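PDB 6ED2: glycosyl hydrolase family 2, TIM barrel domain protein from Faecalibacterium prausnitzii A2-165, which probably hydrolyses beta-D-glucuronides as a gut bacterial beta-glucuronidase, releasing glucuronic acid from conjugates such as those of drugs. Local coordinates for residues N161-T173 / K406-A419. Sequence-based numbering, arbitrary orientation.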
loop_
_atom_site.group_PDB
_atom_site.type_symbol
_atom_site.label_atom_id
_atom_site.label_comp_id
_atom_site.label_asym_id
_atom_site.label_seq_id
_atom_site.Cartn_x
_atom_site.Cartn_y
_atom_site.Cartn_z
ATOM N N ASN A 161 14.672 -3.594 -34.553
ATOM C CA ASN A 161 13.264 -3.906 -34.764
ATOM C C ASN A 161 12.818 -4.830 -33.638
ATOM O O ASN A 161 13.584 -5.695 -33.203
ATOM C CB ASN A 161 13.054 -4.560 -36.144
ATOM C CG ASN A 161 11.591 -4.847 -36.446
ATOM O OD1 ASN A 161 11.050 -5.845 -36.001
ATOM N ND2 ASN A 161 10.945 -3.953 -37.181
ATOM N N ASN A 162 11.591 -4.636 -33.143
ATOM C CA ASN A 162 11.106 -5.454 -32.034
ATOM C C ASN A 162 9.801 -6.171 -32.363
ATOM O O ASN A 162 9.075 -6.587 -31.449
ATOM C CB ASN A 162 10.941 -4.604 -30.774
ATOM C CG ASN A 162 9.871 -3.545 -30.923
ATOM O OD1 ASN A 162 9.379 -3.294 -32.023
ATOM N ND2 ASN A 162 9.506 -2.904 -29.809
ATOM N N GLU A 163 9.480 -6.311 -33.645
ATOM C CA GLU A 163 8.272 -7.024 -34.030
ATOM C C GLU A 163 8.406 -8.506 -33.707
ATOM O O GLU A 163 9.499 -9.080 -33.731
ATOM C CB GLU A 163 7.980 -6.817 -35.514
ATOM C CG GLU A 163 7.510 -5.421 -35.806
ATOM C CD GLU A 163 7.406 -5.104 -37.294
ATOM O OE1 GLU A 163 8.309 -4.436 -37.827
ATOM O OE2 GLU A 163 6.399 -5.480 -37.918
ATOM N N LEU A 164 7.274 -9.111 -33.365
ATOM C CA LEU A 164 7.191 -10.516 -33.013
ATOM C C LEU A 164 6.593 -11.335 -34.157
ATOM O O LEU A 164 5.744 -10.859 -34.914
ATOM C CB LEU A 164 6.344 -10.681 -31.755
ATOM C CG LEU A 164 6.920 -10.018 -30.499
ATOM C CD1 LEU A 164 5.989 -10.248 -29.320
ATOM C CD2 LEU A 164 8.335 -10.534 -30.206
ATOM N N SER A 165 7.035 -12.586 -34.266
ATOM C CA SER A 165 6.478 -13.515 -35.247
ATOM C C SER A 165 6.552 -14.924 -34.676
ATOM O O SER A 165 7.082 -15.146 -33.582
ATOM C CB SER A 165 7.224 -13.447 -36.584
ATOM O OG SER A 165 8.443 -14.166 -36.465
ATOM N N GLU A 166 6.029 -15.883 -35.442
ATOM C CA GLU A 166 6.026 -17.285 -35.060
ATOM C C GLU A 166 7.282 -18.026 -35.513
ATOM O O GLU A 166 7.367 -19.246 -35.327
ATOM C CB GLU A 166 4.778 -17.979 -35.618
ATOM C CG GLU A 166 3.486 -17.315 -35.170
ATOM C CD GLU A 166 2.237 -18.097 -35.563
ATOM O OE1 GLU A 166 2.322 -18.959 -36.467
ATOM O OE2 GLU A 166 1.176 -17.866 -34.935
ATOM N N THR A 167 8.258 -17.328 -36.098
ATOM C CA THR A 167 9.499 -17.970 -36.513
ATOM C C THR A 167 10.708 -17.500 -35.709
ATOM O O THR A 167 11.843 -17.828 -36.075
ATOM C CB THR A 167 9.743 -17.750 -38.013
ATOM O OG1 THR A 167 9.589 -16.364 -38.331
ATOM C CG2 THR A 167 8.753 -18.553 -38.834
ATOM N N MET A 168 10.503 -16.774 -34.613
ATOM C CA MET A 168 11.599 -16.230 -33.823
ATOM C C MET A 168 11.510 -16.705 -32.377
ATOM O O MET A 168 10.483 -17.204 -31.911
ATOM C CB MET A 168 11.583 -14.696 -33.845
ATOM C CG MET A 168 10.309 -14.132 -33.217
ATOM S SD MET A 168 10.289 -12.336 -33.059
ATOM C CE MET A 168 11.367 -12.097 -31.626
ATOM N N LEU A 169 12.607 -16.508 -31.659
ATOM C CA LEU A 169 12.669 -16.730 -30.228
ATOM C C LEU A 169 12.852 -15.390 -29.530
ATOM O O LEU A 169 13.906 -14.755 -29.707
ATOM C CB LEU A 169 13.824 -17.664 -29.897
ATOM C CG LEU A 169 13.704 -19.150 -30.228
ATOM C CD1 LEU A 169 13.776 -19.438 -31.728
ATOM C CD2 LEU A 169 14.834 -19.838 -29.516
ATOM N N PRO A 170 11.888 -14.914 -28.721
ATOM C CA PRO A 170 10.633 -15.571 -28.334
ATOM C C PRO A 170 9.515 -15.348 -29.351
ATOM O O PRO A 170 9.597 -14.433 -30.172
ATOM C CB PRO A 170 10.294 -14.895 -27.009
ATOM C CG PRO A 170 10.793 -13.478 -27.202
ATOM C CD PRO A 170 12.039 -13.596 -28.068
ATOM N N ALA A 171 8.469 -16.166 -29.283
ATOM C CA ALA A 171 7.449 -16.207 -30.324
ATOM C C ALA A 171 6.248 -15.336 -29.976
ATOM O O ALA A 171 5.861 -15.194 -28.812
ATOM C CB ALA A 171 6.987 -17.648 -30.548
ATOM N N GLY A 172 5.640 -14.769 -31.003
ATOM C CA GLY A 172 4.402 -14.046 -30.799
ATOM C C GLY A 172 3.895 -13.565 -32.128
ATOM O O GLY A 172 4.271 -14.097 -33.173
ATOM N N THR A 173 3.030 -12.557 -32.090
ATOM C CA THR A 173 2.615 -11.891 -33.314
ATOM C C THR A 173 2.573 -10.395 -33.042
ATOM O O THR A 173 2.822 -9.939 -31.919
ATOM C CB THR A 173 1.262 -12.430 -33.822
ATOM O OG1 THR A 173 0.907 -11.757 -35.034
ATOM C CG2 THR A 173 0.142 -12.220 -32.797
ATOM N N LYS A 406 2.908 -26.314 -37.787
ATOM C CA LYS A 406 2.823 -25.139 -38.639
ATOM C C LYS A 406 3.811 -25.258 -39.792
ATOM O O LYS A 406 4.895 -25.829 -39.654
ATOM C CB LYS A 406 3.094 -23.858 -37.829
ATOM C CG LYS A 406 1.982 -23.477 -36.848
ATOM C CD LYS A 406 2.383 -22.263 -35.997
ATOM C CE LYS A 406 1.234 -21.779 -35.139
ATOM N NZ LYS A 406 0.403 -20.772 -35.857
ATOM N N GLU A 407 3.409 -24.726 -40.947
ATOM C CA GLU A 407 4.302 -24.643 -42.096
ATOM C C GLU A 407 5.603 -23.924 -41.760
ATOM O O GLU A 407 6.632 -24.190 -42.380
ATOM C CB GLU A 407 3.592 -23.921 -43.250
ATOM C CG GLU A 407 3.178 -22.475 -42.895
ATOM C CD GLU A 407 2.362 -21.746 -43.978
ATOM O OE1 GLU A 407 2.087 -22.331 -45.057
ATOM O OE2 GLU A 407 1.997 -20.568 -43.735
ATOM N N THR A 408 5.581 -23.002 -40.797
ATOM C CA THR A 408 6.741 -22.169 -40.507
ATOM C C THR A 408 7.742 -22.846 -39.582
ATOM O O THR A 408 8.809 -22.280 -39.334
ATOM C CB THR A 408 6.274 -20.850 -39.896
ATOM O OG1 THR A 408 5.345 -21.118 -38.838
ATOM C CG2 THR A 408 5.589 -19.989 -40.948
ATOM N N THR A 409 7.419 -24.037 -39.077
ATOM C CA THR A 409 8.295 -24.754 -38.154
ATOM C C THR A 409 9.740 -24.909 -38.631
ATOM O O THR A 409 10.648 -24.771 -37.790
ATOM C CB THR A 409 7.671 -26.132 -37.852
ATOM O OG1 THR A 409 6.313 -25.963 -37.414
ATOM C CG2 THR A 409 8.475 -26.905 -36.785
ATOM N N PRO A 410 10.037 -25.217 -39.907
ATOM C CA PRO A 410 11.458 -25.335 -40.289
ATOM C C PRO A 410 12.230 -24.048 -40.085
ATOM O O PRO A 410 13.397 -24.094 -39.677
ATOM C CB PRO A 410 11.403 -25.739 -41.776
ATOM C CG PRO A 410 10.060 -26.387 -41.949
ATOM C CD PRO A 410 9.146 -25.594 -41.026
ATOM N N ALA A 411 11.606 -22.899 -40.370
ATOM C CA ALA A 411 12.258 -21.614 -40.144
ATOM C C ALA A 411 12.465 -21.362 -38.653
ATOM O O ALA A 411 13.545 -20.931 -38.236
ATOM C CB ALA A 411 11.431 -20.486 -40.770
ATOM N N LEU A 412 11.451 -21.658 -37.835
ATOM C CA LEU A 412 11.603 -21.526 -36.391
ATOM C C LEU A 412 12.757 -22.381 -35.883
ATOM O O LEU A 412 13.609 -21.906 -35.119
ATOM C CB LEU A 412 10.299 -21.900 -35.691
ATOM C CG LEU A 412 10.336 -21.818 -34.165
ATOM C CD1 LEU A 412 10.549 -20.365 -33.713
ATOM C CD2 LEU A 412 9.036 -22.376 -33.602
ATOM N N LEU A 413 12.811 -23.644 -36.311
ATOM C CA LEU A 413 13.868 -24.531 -35.839
ATOM C C LEU A 413 15.248 -23.989 -36.197
ATOM O O LEU A 413 16.189 -24.092 -35.399
ATOM C CB LEU A 413 13.665 -25.925 -36.423
ATOM C CG LEU A 413 14.676 -26.995 -36.029
ATOM C CD1 LEU A 413 14.634 -27.278 -34.523
ATOM C CD2 LEU A 413 14.391 -28.260 -36.830
ATOM N N LYS A 414 15.381 -23.396 -37.389
ATOM C CA LYS A 414 16.657 -22.807 -37.794
ATOM C C LYS A 414 17.110 -21.729 -36.809
ATOM O O LYS A 414 18.265 -21.724 -36.364
ATOM C CB LYS A 414 16.539 -22.239 -39.211
ATOM C CG LYS A 414 17.866 -21.828 -39.850
ATOM C CD LYS A 414 17.702 -21.539 -41.349
ATOM C CE LYS A 414 19.009 -21.077 -41.999
ATOM N NZ LYS A 414 19.319 -19.655 -41.657
ATOM N N ASN A 415 16.205 -20.809 -36.449
ATOM C CA ASN A 415 16.535 -19.776 -35.466
ATOM C C ASN A 415 16.789 -20.379 -34.092
ATOM O O ASN A 415 17.665 -19.912 -33.354
ATOM C CB ASN A 415 15.416 -18.732 -35.410
ATOM C CG ASN A 415 15.338 -17.905 -36.688
ATOM O OD1 ASN A 415 16.323 -17.782 -37.410
ATOM N ND2 ASN A 415 14.163 -17.358 -36.983
ATOM N N HIS A 416 16.047 -21.430 -33.737
ATOM C CA HIS A 416 16.253 -22.082 -32.448
ATOM C C HIS A 416 17.633 -22.728 -32.376
ATOM O O HIS A 416 18.338 -22.608 -31.367
ATOM C CB HIS A 416 15.136 -23.104 -32.229
ATOM C CG HIS A 416 14.986 -23.569 -30.817
ATOM N ND1 HIS A 416 13.815 -24.130 -30.347
ATOM C CD2 HIS A 416 15.858 -23.595 -29.779
ATOM C CE1 HIS A 416 13.974 -24.484 -29.083
ATOM N NE2 HIS A 416 15.203 -24.166 -28.711
ATOM N N LYS A 417 18.052 -23.386 -33.459
ATOM C CA LYS A 417 19.379 -23.990 -33.491
ATOM C C LYS A 417 20.474 -22.936 -33.360
ATOM O O LYS A 417 21.466 -23.145 -32.653
ATOM C CB LYS A 417 19.553 -24.780 -34.787
ATOM C CG LYS A 417 18.885 -26.138 -34.775
ATOM C CD LYS A 417 18.882 -26.748 -36.175
ATOM C CE LYS A 417 18.668 -28.259 -36.113
ATOM N NZ LYS A 417 18.531 -28.884 -37.470
ATOM N N ALA A 418 20.314 -21.802 -34.043
ATOM C CA ALA A 418 21.304 -20.726 -33.977
ATOM C C ALA A 418 21.419 -20.161 -32.566
ATOM O O ALA A 418 22.522 -20.013 -32.027
ATOM C CB ALA A 418 20.924 -19.619 -34.960
ATOM N N ALA A 419 20.275 -19.836 -31.953
ATOM C CA ALA A 419 20.269 -19.360 -30.576
ATOM C C ALA A 419 20.924 -20.364 -29.640
ATOM O O ALA A 419 21.743 -19.993 -28.786
ATOM C CB ALA A 419 18.830 -19.066 -30.142
#
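Loop residues Thr167 and Leu169 run past the first turns of helix 409-427, with the CA atoms of Thr167 and Leu412 4.1 Å apart, an approach that brings loop backbone against helix side chains. One polar bond grips that backbone: Asn415 ND2 donates to Thr167 O with an N-H...O angle of 152°, the modelled 2.5 Å being shorter than usual and its exact value doubtful; the acceptor lies near the amide plane, while the donor is tilted from the carbonyl plane. Beside it, Leu412 has CG opposite its backbone N (chi1 179°), which swings the CD1 end nearer the loop, to 3.5 Å from Thr167 C. Thr167 CG2 meets Thr408 CB at 3.5 Å, the two side chains crossing at about a right angle, and Ala411 CB borders the same methyl. Leu169 splits its branches: CD1 lies against the helix backbone at His416 N (3.6 Å) and also touches Leu412 CD1, whereas CD2 sits over one face of the His416 ring, 4.2 Å from the centroid and 24° off the normal, a CH-pi contact offset toward the rim. At the helix's N-terminal side, Lys406 NZ forms a salt bridge with Glu166 OE1 (2.7 Å), met on the syn side but out of the carboxylate plane; Tyr187 OH is hydrogen-bonded to Glu166 OE2. A glutamine in place of Glu166 would probably cost Lys406 its charged mate and weaken the tie between the loop and the turn that leads into helix 409-427. The contact joins the loop preceding strand 172-176, in the sugar-binding domain, to helix 409-427 of the TIM barrel domain, where helix 449-463 flanks it and supplies Tyr452, whose OH hydrogen-bonds His416 ND1.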